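Local atomic coordinates of MAU2 chromatid cohesion factor homolog (Saccharomyces cerevisiae, PDB entry 4XDN), a protein that forms a complex with SCC2 that is required for the association of cohesin with chromosomes, and so takes part in sister chromatid cohesion. Residues 213-218 with 242-247; 221-226 with 253-258. One frame throughout, in Å; residues are numbered along the deposited sequence.

Interaction 1: residues 213-218 with 242-247; sequences WKWFLN and STELHT
Trp215 on helix 212-228 lays one face of its indole against the backbone that leads from Ser242 through Thr243 to Glu244, just before helix 245-248. Apolar and CH-pi packing carries most of the contact. Thr243 CA stands 3.6 Å from the centroid of the five-membered ring of Trp215, only 13° off the ring normal, which makes this a CH-pi contact over the face. Glu244 N lies over the same face, also displaced toward the rim. At the edge, close to the ring plane, Thr247 CG2 meets Trp215 CZ3 at 3.6 Å; its placement anti to the backbone N (the OG1 branch at chi1 -63°) aims this methyl at the indole.

Oxygens approach ring carbons too. Ser242 O comes obliquely to 3.2 Å from Trp215 CZ2, while the Ser242 hydroxyl is engaged by Glu239 O. The Glu244 carboxylate, its plane 57° from the ring's, brings OE2 to 3.7 Å from Trp215 CH2 at the far corner.

Separately, one water donates to Trp215 O (3.0 Å) and Thr243 OG1 (2.9 Å) and accepts from Asn218 ND2 (2.8 Å). Thr243 OG1 also hydrogen-bonds to Leu240 O.

With Trp215 cut back to an alanine, Thr243 CA and the Thr247 methyl would probably lose their aromatic partner and a gap would open beside the turn.

The contact thus rests on one indole packed over the turn, with the water adding a polar bridge.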
ATOM      1  N   TRP A 213      -8.049 -19.330  11.400  1.00 28.70           N
ATOM      2  CA  TRP A 213      -8.505 -19.178  10.028  1.00 29.96           C
ATOM      3  C   TRP A 213      -9.354 -17.918   9.852  1.00 29.86           C
ATOM      4  O   TRP A 213      -9.124 -17.138   8.929  1.00 29.03           O
ATOM      5  CB  TRP A 213      -9.290 -20.423   9.608  1.00 33.67           C
ATOM      6  CG  TRP A 213      -9.880 -20.362   8.232  1.00 34.24           C
ATOM      7  CD1 TRP A 213     -11.185 -20.568   7.897  1.00 37.55           C
ATOM      8  CD2 TRP A 213      -9.190 -20.086   7.005  1.00 32.99           C
ATOM      9  NE1 TRP A 213     -11.352 -20.437   6.542  1.00 37.38           N
ATOM     10  CE2 TRP A 213     -10.143 -20.142   5.971  1.00 34.12           C
ATOM     11  CE3 TRP A 213      -7.861 -19.798   6.682  1.00 31.93           C
ATOM     12  CZ2 TRP A 213      -9.813 -19.916   4.636  1.00 32.55           C
ATOM     13  CZ3 TRP A 213      -7.536 -19.573   5.357  1.00 32.24           C
ATOM     14  CH2 TRP A 213      -8.507 -19.635   4.351  1.00 33.82           C
ATOM     15  N   LYS A 214     -10.323 -17.709  10.738  1.00 28.40           N
ATOM     16  CA  LYS A 214     -11.189 -16.538  10.632  1.00 28.58           C
ATOM     17  C   LYS A 214     -10.405 -15.249  10.837  1.00 29.07           C
ATOM     18  O   LYS A 214     -10.562 -14.293  10.080  1.00 29.28           O
ATOM     19  CB  LYS A 214     -12.334 -16.604  11.644  1.00 31.11           C
ATOM     20  CG  LYS A 214     -13.196 -15.349  11.637  1.00 32.54           C
ATOM     21  CD  LYS A 214     -14.507 -15.522  12.386  1.00 34.23           C
ATOM     22  CE  LYS A 214     -15.367 -14.276  12.236  1.00 36.21           C
ATOM     23  NZ  LYS A 214     -16.667 -14.375  12.948  1.00 40.27           N
ATOM     24  N   TRP A 215      -9.564 -15.227  11.865  1.00 29.66           N
ATOM     25  CA  TRP A 215      -8.758 -14.052  12.165  1.00 29.94           C
ATOM     26  C   TRP A 215      -7.781 -13.748  11.036  1.00 30.88           C
ATOM     27  O   TRP A 215      -7.473 -12.588  10.775  1.00 34.27           O
ATOM     28  CB  TRP A 215      -8.004 -14.243  13.483  1.00 29.43           C
ATOM     29  CG  TRP A 215      -8.796 -13.837  14.696  1.00 32.11           C
ATOM     30  CD1 TRP A 215      -9.657 -12.781  14.797  1.00 34.20           C
ATOM     31  CD2 TRP A 215      -8.804 -14.482  15.976  1.00 33.94           C
ATOM     32  NE1 TRP A 215     -10.195 -12.727  16.059  1.00 36.95           N
ATOM     33  CE2 TRP A 215      -9.692 -13.762  16.801  1.00 36.51           C
ATOM     34  CE3 TRP A 215      -8.148 -15.599  16.504  1.00 35.65           C
ATOM     35  CZ2 TRP A 215      -9.935 -14.118  18.127  1.00 38.55           C
ATOM     36  CZ3 TRP A 215      -8.393 -15.953  17.819  1.00 37.02           C
ATOM     37  CH2 TRP A 215      -9.279 -15.215  18.615  1.00 39.41           C
ATOM     38  N   PHE A 216      -7.301 -14.787  10.364  1.00 30.52           N
ATOM     39  CA  PHE A 216      -6.451 -14.591   9.196  1.00 28.35           C
ATOM     40  C   PHE A 216      -7.226 -13.898   8.079  1.00 27.75           C
ATOM     41  O   PHE A 216      -6.755 -12.927   7.492  1.00 26.13           O
ATOM     42  CB  PHE A 216      -5.899 -15.922   8.690  1.00 28.00           C
ATOM     43  CG  PHE A 216      -5.388 -15.858   7.280  1.00 25.47           C
ATOM     44  CD1 PHE A 216      -4.214 -15.181   6.986  1.00 25.84           C
ATOM     45  CD2 PHE A 216      -6.086 -16.458   6.247  1.00 25.11           C
ATOM     46  CE1 PHE A 216      -3.745 -15.112   5.688  1.00 25.01           C
ATOM     47  CE2 PHE A 216      -5.621 -16.390   4.948  1.00 24.81           C
ATOM     48  CZ  PHE A 216      -4.448 -15.714   4.668  1.00 26.38           C
ATOM     49  N   LEU A 217      -8.418 -14.409   7.790  1.00 27.82           N
ATOM     50  CA  LEU A 217      -9.255 -13.852   6.735  1.00 28.11           C
ATOM     51  C   LEU A 217      -9.648 -12.417   7.046  1.00 28.09           C
ATOM     52  O   LEU A 217      -9.755 -11.585   6.148  1.00 26.19           O
ATOM     53  CB  LEU A 217     -10.510 -14.701   6.546  1.00 28.32           C
ATOM     54  CG  LEU A 217     -10.287 -16.112   6.009  1.00 30.54           C
ATOM     55  CD1 LEU A 217     -11.564 -16.916   6.155  1.00 33.94           C
ATOM     56  CD2 LEU A 217      -9.831 -16.073   4.559  1.00 31.55           C
ATOM     57  N   ASN A 218      -9.863 -12.131   8.324  1.00 28.27           N
ATOM     58  CA  ASN A 218     -10.241 -10.789   8.736  1.00 30.46           C
ATOM     59  C   ASN A 218      -9.087  -9.813   8.535  1.00 29.88           C
ATOM     60  O   ASN A 218      -9.302  -8.642   8.235  1.00 28.93           O
ATOM     61  CB  ASN A 218     -10.693 -10.785  10.196  1.00 33.43           C
ATOM     62  CG  ASN A 218     -11.172  -9.424  10.649  1.00 34.04           C
ATOM     63  OD1 ASN A 218     -12.238  -8.964  10.243  1.00 34.09           O
ATOM     64  ND2 ASN A 218     -10.386  -8.769  11.495  1.00 34.31           N
ATOM     65  N   SER A 242      -9.650  -8.241  18.658  1.00 41.30           N
ATOM     66  CA  SER A 242      -9.818  -9.456  19.453  1.00 43.15           C
ATOM     67  C   SER A 242      -8.847 -10.564  19.045  1.00 39.83           C
ATOM     68  O   SER A 242      -8.765 -11.593  19.713  1.00 40.65           O
ATOM     69  CB  SER A 242     -11.256  -9.971  19.340  1.00 45.79           C
ATOM     70  OG  SER A 242     -11.523 -10.457  18.037  1.00 45.55           O
ATOM     71  N   THR A 243      -8.123 -10.351  17.947  1.00 36.95           N
ATOM     72  CA  THR A 243      -7.164 -11.332  17.443  1.00 35.31           C
ATOM     73  C   THR A 243      -6.171 -11.742  18.528  1.00 37.41           C
ATOM     74  O   THR A 243      -5.460 -10.905  19.080  1.00 36.68           O
ATOM     75  CB  THR A 243      -6.395 -10.784  16.226  1.00 33.83           C
ATOM     76  OG1 THR A 243      -7.325 -10.398  15.207  1.00 34.34           O
ATOM     77  CG2 THR A 243      -5.444 -11.838  15.661  1.00 31.74           C
ATOM     78  N   GLU A 244      -6.135 -13.039  18.821  1.00 38.62           N
ATOM     79  CA  GLU A 244      -5.306 -13.572  19.899  1.00 44.68           C
ATOM     80  C   GLU A 244      -3.981 -14.128  19.381  1.00 41.53           C
ATOM     81  O   GLU A 244      -3.950 -14.952  18.465  1.00 38.61           O
ATOM     82  CB  GLU A 244      -6.070 -14.657  20.664  1.00 54.79           C
ATOM     83  CG  GLU A 244      -6.668 -14.170  21.975  1.00 64.80           C
ATOM     84  CD  GLU A 244      -7.788 -15.059  22.476  1.00 73.09           C
ATOM     85  OE1 GLU A 244      -7.498 -16.125  23.063  1.00 77.51           O
ATOM     86  OE2 GLU A 244      -8.966 -14.690  22.283  1.00 75.14           O
ATOM     87  N   LEU A 245      -2.893 -13.664  19.990  1.00 40.65           N
ATOM     88  CA  LEU A 245      -1.539 -14.057  19.611  1.00 36.68           C
ATOM     89  C   LEU A 245      -1.324 -15.567  19.662  1.00 35.90           C
ATOM     90  O   LEU A 245      -0.747 -16.153  18.748  1.00 35.32           O
ATOM     91  CB  LEU A 245      -0.526 -13.363  20.530  1.00 36.92           C
ATOM     92  CG  LEU A 245       0.919 -13.870  20.512  1.00 38.43           C
ATOM     93  CD1 LEU A 245       1.528 -13.747  19.125  1.00 38.73           C
ATOM     94  CD2 LEU A 245       1.749 -13.110  21.529  1.00 39.15           C
ATOM     95  N   HIS A 246      -1.790 -16.193  20.736  1.00 38.52           N
ATOM     96  CA  HIS A 246      -1.511 -17.603  20.978  1.00 43.53           C
ATOM     97  C   HIS A 246      -2.397 -18.534  20.151  1.00 41.99           C
ATOM     98  O   HIS A 246      -2.137 -19.734  20.071  1.00 41.82           O
ATOM     99  CB  HIS A 246      -1.666 -17.907  22.466  1.00 50.82           C
ATOM    100  CG  HIS A 246      -0.685 -17.177  23.328  1.00 55.68           C
ATOM    101  ND1 HIS A 246      -1.062 -16.442  24.431  1.00 58.95           N
ATOM    102  CD2 HIS A 246       0.662 -17.064  23.244  1.00 56.32           C
ATOM    103  CE1 HIS A 246       0.009 -15.909  24.991  1.00 59.91           C
ATOM    104  NE2 HIS A 246       1.069 -16.272  24.291  1.00 58.35           N
ATOM    105  N   THR A 247      -3.437 -17.978  19.537  1.00 39.60           N
ATOM    106  CA  THR A 247      -4.289 -18.741  18.631  1.00 38.91           C
ATOM    107  C   THR A 247      -3.796 -18.577  17.198  1.00 37.30           C
ATOM    108  O   THR A 247      -3.854 -19.510  16.397  1.00 37.90           O
ATOM    109  CB  THR A 247      -5.767 -18.290  18.713  1.00 38.34           C
ATOM    110  OG1 THR A 247      -6.278 -18.542  20.026  1.00 40.90           O
ATOM    111  CG2 THR A 247      -6.624 -19.037  17.696  1.00 38.41           C
TER
HETATM  112  O   HOH W   1      -8.290 -10.321  12.516  1.00 30.20           O

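Interaction 2: residues 221-226 with 253-258; sequences YVNYLL and YAWKLA
Helices 212-228 and 250-266 of this mainly helical protein are bridged here by a buried side-chain hydrogen bond. The nearest CA atoms across the two segments, those of Asn223 and Trp255, are 9.4 Å apart, so the helix backbones do not meet directly and the side chains span the distance. Trp255 NE1 donates to Asn223 OD1 at 2.9 Å with an N-H...O angle of 150°, a moderately bent bond.

The two groups are not coplanar. The oxygen sits at the indole edge, 1° out of the ring plane and therefore well placed for the N-H, but from the side of the amide the donor is tilted from the carbonyl plane, and the two planes are turned 50° against each other. Trp255 reaches this position because its CG is anti to the backbone N (chi1 -172°), which carries the indole across to the opposing helix. Beyond the bond itself, Asn223 OD1 is 3.5 Å from Trp255 CZ2, and Asn223 CB approaches CZ2 at 4.1 Å.

Both ends of the asparagine amide are used: OD1 takes the indole N-H, and ND2 hydrogen-bonds to the backbone of another protein chain. With both groups satisfied, the rotation of the amide is probably fixed, and the indole N-H has an acceptor inside the buried interface.

Around this bond, Trp255 also packs on Phe216, Leu219 and Cys220 of helix 212-228, and Leu226 rests on Leu259, Val262 and Ile263 farther along helix 250-266. Behind helix 250-266, Ala254 and Leu257 lean on helix 272-291.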
ATOM      1  N   TYR A 221      -9.070  -8.969   5.042  1.00 31.86           N
ATOM      2  CA  TYR A 221     -10.166  -8.033   4.834  1.00 29.38           C
ATOM      3  C   TYR A 221      -9.736  -6.610   5.166  1.00 26.90           C
ATOM      4  O   TYR A 221      -9.849  -5.710   4.334  1.00 27.73           O
ATOM      5  CB  TYR A 221     -11.366  -8.435   5.693  1.00 29.53           C
ATOM      6  CG  TYR A 221     -12.636  -7.650   5.440  1.00 29.09           C
ATOM      7  CD1 TYR A 221     -12.863  -7.013   4.228  1.00 28.53           C
ATOM      8  CD2 TYR A 221     -13.612  -7.552   6.423  1.00 30.62           C
ATOM      9  CE1 TYR A 221     -14.031  -6.304   4.002  1.00 31.87           C
ATOM     10  CE2 TYR A 221     -14.776  -6.844   6.208  1.00 33.06           C
ATOM     11  CZ  TYR A 221     -14.981  -6.222   4.998  1.00 34.24           C
ATOM     12  OH  TYR A 221     -16.141  -5.514   4.786  1.00 38.28           O
ATOM     13  N   VAL A 222      -9.236  -6.416   6.382  1.00 25.89           N
ATOM     14  CA  VAL A 222      -8.823  -5.095   6.838  1.00 29.92           C
ATOM     15  C   VAL A 222      -7.748  -4.515   5.921  1.00 28.53           C
ATOM     16  O   VAL A 222      -7.819  -3.346   5.541  1.00 27.15           O
ATOM     17  CB  VAL A 222      -8.301  -5.140   8.293  1.00 31.69           C
ATOM     18  CG1 VAL A 222      -7.676  -3.805   8.698  1.00 33.14           C
ATOM     19  CG2 VAL A 222      -9.433  -5.497   9.245  1.00 32.14           C
ATOM     20  N   ASN A 223      -6.765  -5.335   5.557  1.00 28.58           N
ATOM     21  CA  ASN A 223      -5.684  -4.874   4.693  1.00 28.84           C
ATOM     22  C   ASN A 223      -6.216  -4.441   3.331  1.00 27.24           C
ATOM     23  O   ASN A 223      -5.791  -3.423   2.788  1.00 26.85           O
ATOM     24  CB  ASN A 223      -4.624  -5.963   4.513  1.00 28.18           C
ATOM     25  CG  ASN A 223      -3.218  -5.395   4.356  1.00 29.35           C
ATOM     26  OD1 ASN A 223      -2.239  -6.023   4.765  1.00 29.19           O
ATOM     27  ND2 ASN A 223      -3.112  -4.198   3.780  1.00 30.80           N
ATOM     28  N   TYR A 224      -7.144  -5.215   2.780  1.00 26.47           N
ATOM     29  CA  TYR A 224      -7.778  -4.849   1.517  1.00 30.03           C
ATOM     30  C   TYR A 224      -8.467  -3.489   1.620  1.00 30.63           C
ATOM     31  O   TYR A 224      -8.329  -2.648   0.735  1.00 31.16           O
ATOM     32  CB  TYR A 224      -8.795  -5.910   1.089  1.00 28.89           C
ATOM     33  CG  TYR A 224      -9.868  -5.369   0.171  1.00 28.75           C
ATOM     34  CD1 TYR A 224      -9.628  -5.191  -1.185  1.00 26.59           C
ATOM     35  CD2 TYR A 224     -11.121  -5.028   0.664  1.00 29.13           C
ATOM     36  CE1 TYR A 224     -10.605  -4.693  -2.026  1.00 27.48           C
ATOM     37  CE2 TYR A 224     -12.105  -4.527  -0.168  1.00 29.79           C
ATOM     38  CZ  TYR A 224     -11.841  -4.361  -1.511  1.00 29.29           C
ATOM     39  OH  TYR A 224     -12.820  -3.863  -2.339  1.00 32.86           O
ATOM     40  N   LEU A 225      -9.208  -3.286   2.704  1.00 30.22           N
ATOM     41  CA  LEU A 225      -9.943  -2.042   2.905  1.00 30.63           C
ATOM     42  C   LEU A 225      -8.987  -0.860   3.041  1.00 29.70           C
ATOM     43  O   LEU A 225      -9.236   0.211   2.492  1.00 30.08           O
ATOM     44  CB  LEU A 225     -10.842  -2.144   4.142  1.00 32.90           C
ATOM     45  CG  LEU A 225     -12.002  -3.142   4.054  1.00 33.78           C
ATOM     46  CD1 LEU A 225     -12.652  -3.318   5.414  1.00 33.71           C
ATOM     47  CD2 LEU A 225     -13.038  -2.700   3.030  1.00 35.04           C
ATOM     48  N   LEU A 226      -7.892  -1.062   3.768  1.00 28.00           N
ATOM     49  CA  LEU A 226      -6.891  -0.015   3.943  1.00 29.72           C
ATOM     50  C   LEU A 226      -6.200   0.319   2.622  1.00 30.02           C
ATOM     51  O   LEU A 226      -5.913   1.485   2.345  1.00 31.90           O
ATOM     52  CB  LEU A 226      -5.855  -0.437   4.983  1.00 30.88           C
ATOM     53  CG  LEU A 226      -6.304  -0.378   6.445  1.00 31.38           C
ATOM     54  CD1 LEU A 226      -5.287  -1.077   7.334  1.00 33.35           C
ATOM     55  CD2 LEU A 226      -6.504   1.062   6.897  1.00 30.68           C
ATOM     56  N   TYR A 253       0.140 -12.265  14.112  1.00 30.57           N
ATOM     57  CA  TYR A 253      -0.124 -11.220  15.093  1.00 28.54           C
ATOM     58  C   TYR A 253       0.696  -9.970  14.777  1.00 29.69           C
ATOM     59  O   TYR A 253       0.243  -8.850  15.004  1.00 30.74           O
ATOM     60  CB  TYR A 253       0.178 -11.700  16.512  1.00 30.63           C
ATOM     61  CG  TYR A 253      -0.429 -10.807  17.571  1.00 35.29           C
ATOM     62  CD1 TYR A 253      -1.760 -10.948  17.944  1.00 38.35           C
ATOM     63  CD2 TYR A 253       0.323  -9.815  18.189  1.00 37.56           C
ATOM     64  CE1 TYR A 253      -2.322 -10.130  18.908  1.00 40.91           C
ATOM     65  CE2 TYR A 253      -0.232  -8.993  19.152  1.00 39.68           C
ATOM     66  CZ  TYR A 253      -1.555  -9.154  19.507  1.00 42.05           C
ATOM     67  OH  TYR A 253      -2.114  -8.341  20.467  1.00 43.90           O
ATOM     68  N   ALA A 254       1.902 -10.161  14.252  1.00 28.97           N
ATOM     69  CA  ALA A 254       2.724  -9.036  13.817  1.00 30.48           C
ATOM     70  C   ALA A 254       1.998  -8.271  12.717  1.00 30.41           C
ATOM     71  O   ALA A 254       2.083  -7.046  12.632  1.00 28.64           O
ATOM     72  CB  ALA A 254       4.080  -9.516  13.330  1.00 29.72           C
ATOM     73  N   TRP A 255       1.278  -9.014  11.881  1.00 29.41           N
ATOM     74  CA  TRP A 255       0.493  -8.432  10.801  1.00 27.70           C
ATOM     75  C   TRP A 255      -0.674  -7.644  11.379  1.00 28.03           C
ATOM     76  O   TRP A 255      -1.011  -6.569  10.889  1.00 28.61           O
ATOM     77  CB  TRP A 255      -0.009  -9.533   9.862  1.00 27.83           C
ATOM     78  CG  TRP A 255      -0.661  -9.044   8.607  1.00 27.24           C
ATOM     79  CD1 TRP A 255      -0.613  -7.785   8.089  1.00 28.93           C
ATOM     80  CD2 TRP A 255      -1.465  -9.819   7.706  1.00 28.47           C
ATOM     81  NE1 TRP A 255      -1.335  -7.725   6.921  1.00 27.34           N
ATOM     82  CE2 TRP A 255      -1.868  -8.962   6.665  1.00 26.70           C
ATOM     83  CE3 TRP A 255      -1.880 -11.155   7.680  1.00 28.88           C
ATOM     84  CZ2 TRP A 255      -2.667  -9.395   5.607  1.00 26.06           C
ATOM     85  CZ3 TRP A 255      -2.674 -11.584   6.630  1.00 30.30           C
ATOM     86  CH2 TRP A 255      -3.059 -10.706   5.608  1.00 28.49           C
ATOM     87  N   LYS A 256      -1.288  -8.188  12.424  1.00 28.69           N
ATOM     88  CA  LYS A 256      -2.364  -7.500  13.125  1.00 29.55           C
ATOM     89  C   LYS A 256      -1.861  -6.163  13.662  1.00 29.83           C
ATOM     90  O   LYS A 256      -2.491  -5.127  13.456  1.00 28.55           O
ATOM     91  CB  LYS A 256      -2.906  -8.367  14.265  1.00 32.31           C
ATOM     92  CG  LYS A 256      -3.968  -7.706  15.132  1.00 33.18           C
ATOM     93  CD  LYS A 256      -3.585  -7.771  16.604  1.00 36.14           C
ATOM     94  CE  LYS A 256      -4.650  -7.153  17.497  1.00 38.88           C
ATOM     95  NZ  LYS A 256      -4.055  -6.361  18.614  1.00 42.50           N
ATOM     96  N   LEU A 257      -0.721  -6.197  14.345  1.00 29.33           N
ATOM     97  CA  LEU A 257      -0.143  -4.996  14.931  1.00 31.53           C
ATOM     98  C   LEU A 257       0.218  -3.973  13.858  1.00 29.74           C
ATOM     99  O   LEU A 257       0.003  -2.776  14.038  1.00 30.55           O
ATOM    100  CB  LEU A 257       1.092  -5.350  15.757  1.00 34.43           C
ATOM    101  CG  LEU A 257       0.831  -6.196  17.005  1.00 36.63           C
ATOM    102  CD1 LEU A 257       2.144  -6.651  17.617  1.00 40.73           C
ATOM    103  CD2 LEU A 257       0.009  -5.423  18.025  1.00 37.99           C
ATOM    104  N   ALA A 258       0.761  -4.449  12.742  1.00 27.95           N
ATOM    105  CA  ALA A 258       1.120  -3.568  11.638  1.00 28.36           C
ATOM    106  C   ALA A 258      -0.115  -2.867  11.092  1.00 28.66           C
ATOM    107  O   ALA A 258      -0.092  -1.665  10.827  1.00 27.82           O
ATOM    108  CB  ALA A 258       1.811  -4.349  10.536  1.00 25.35           C
TER

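How the interactions relate
The centres of interactions 1 and 2 lie 11 Å apart, and helix 212-228 serves both. Along the chain the segments alternate, in the order 213-218, 221-226, 242-247 and 253-258, as the chain runs on through helix 234-241 and the short helix 245-248 into helix 250-266. The contacts also touch each other: Phe216 CE1 meets Trp255 CZ3 at 3.8 Å, and Leu245 CA meets Tyr253 CD1 at 3.5 Å. Helix 212-228 meets the 242-247 turn with its N-terminal half and helix 250-266 with its C-terminal half, so both are fixed to it. Another protein chain reaches both interactions, touching Phe216 in the first and more residues, including Asn223 ND2 by a hydrogen bond, in the second.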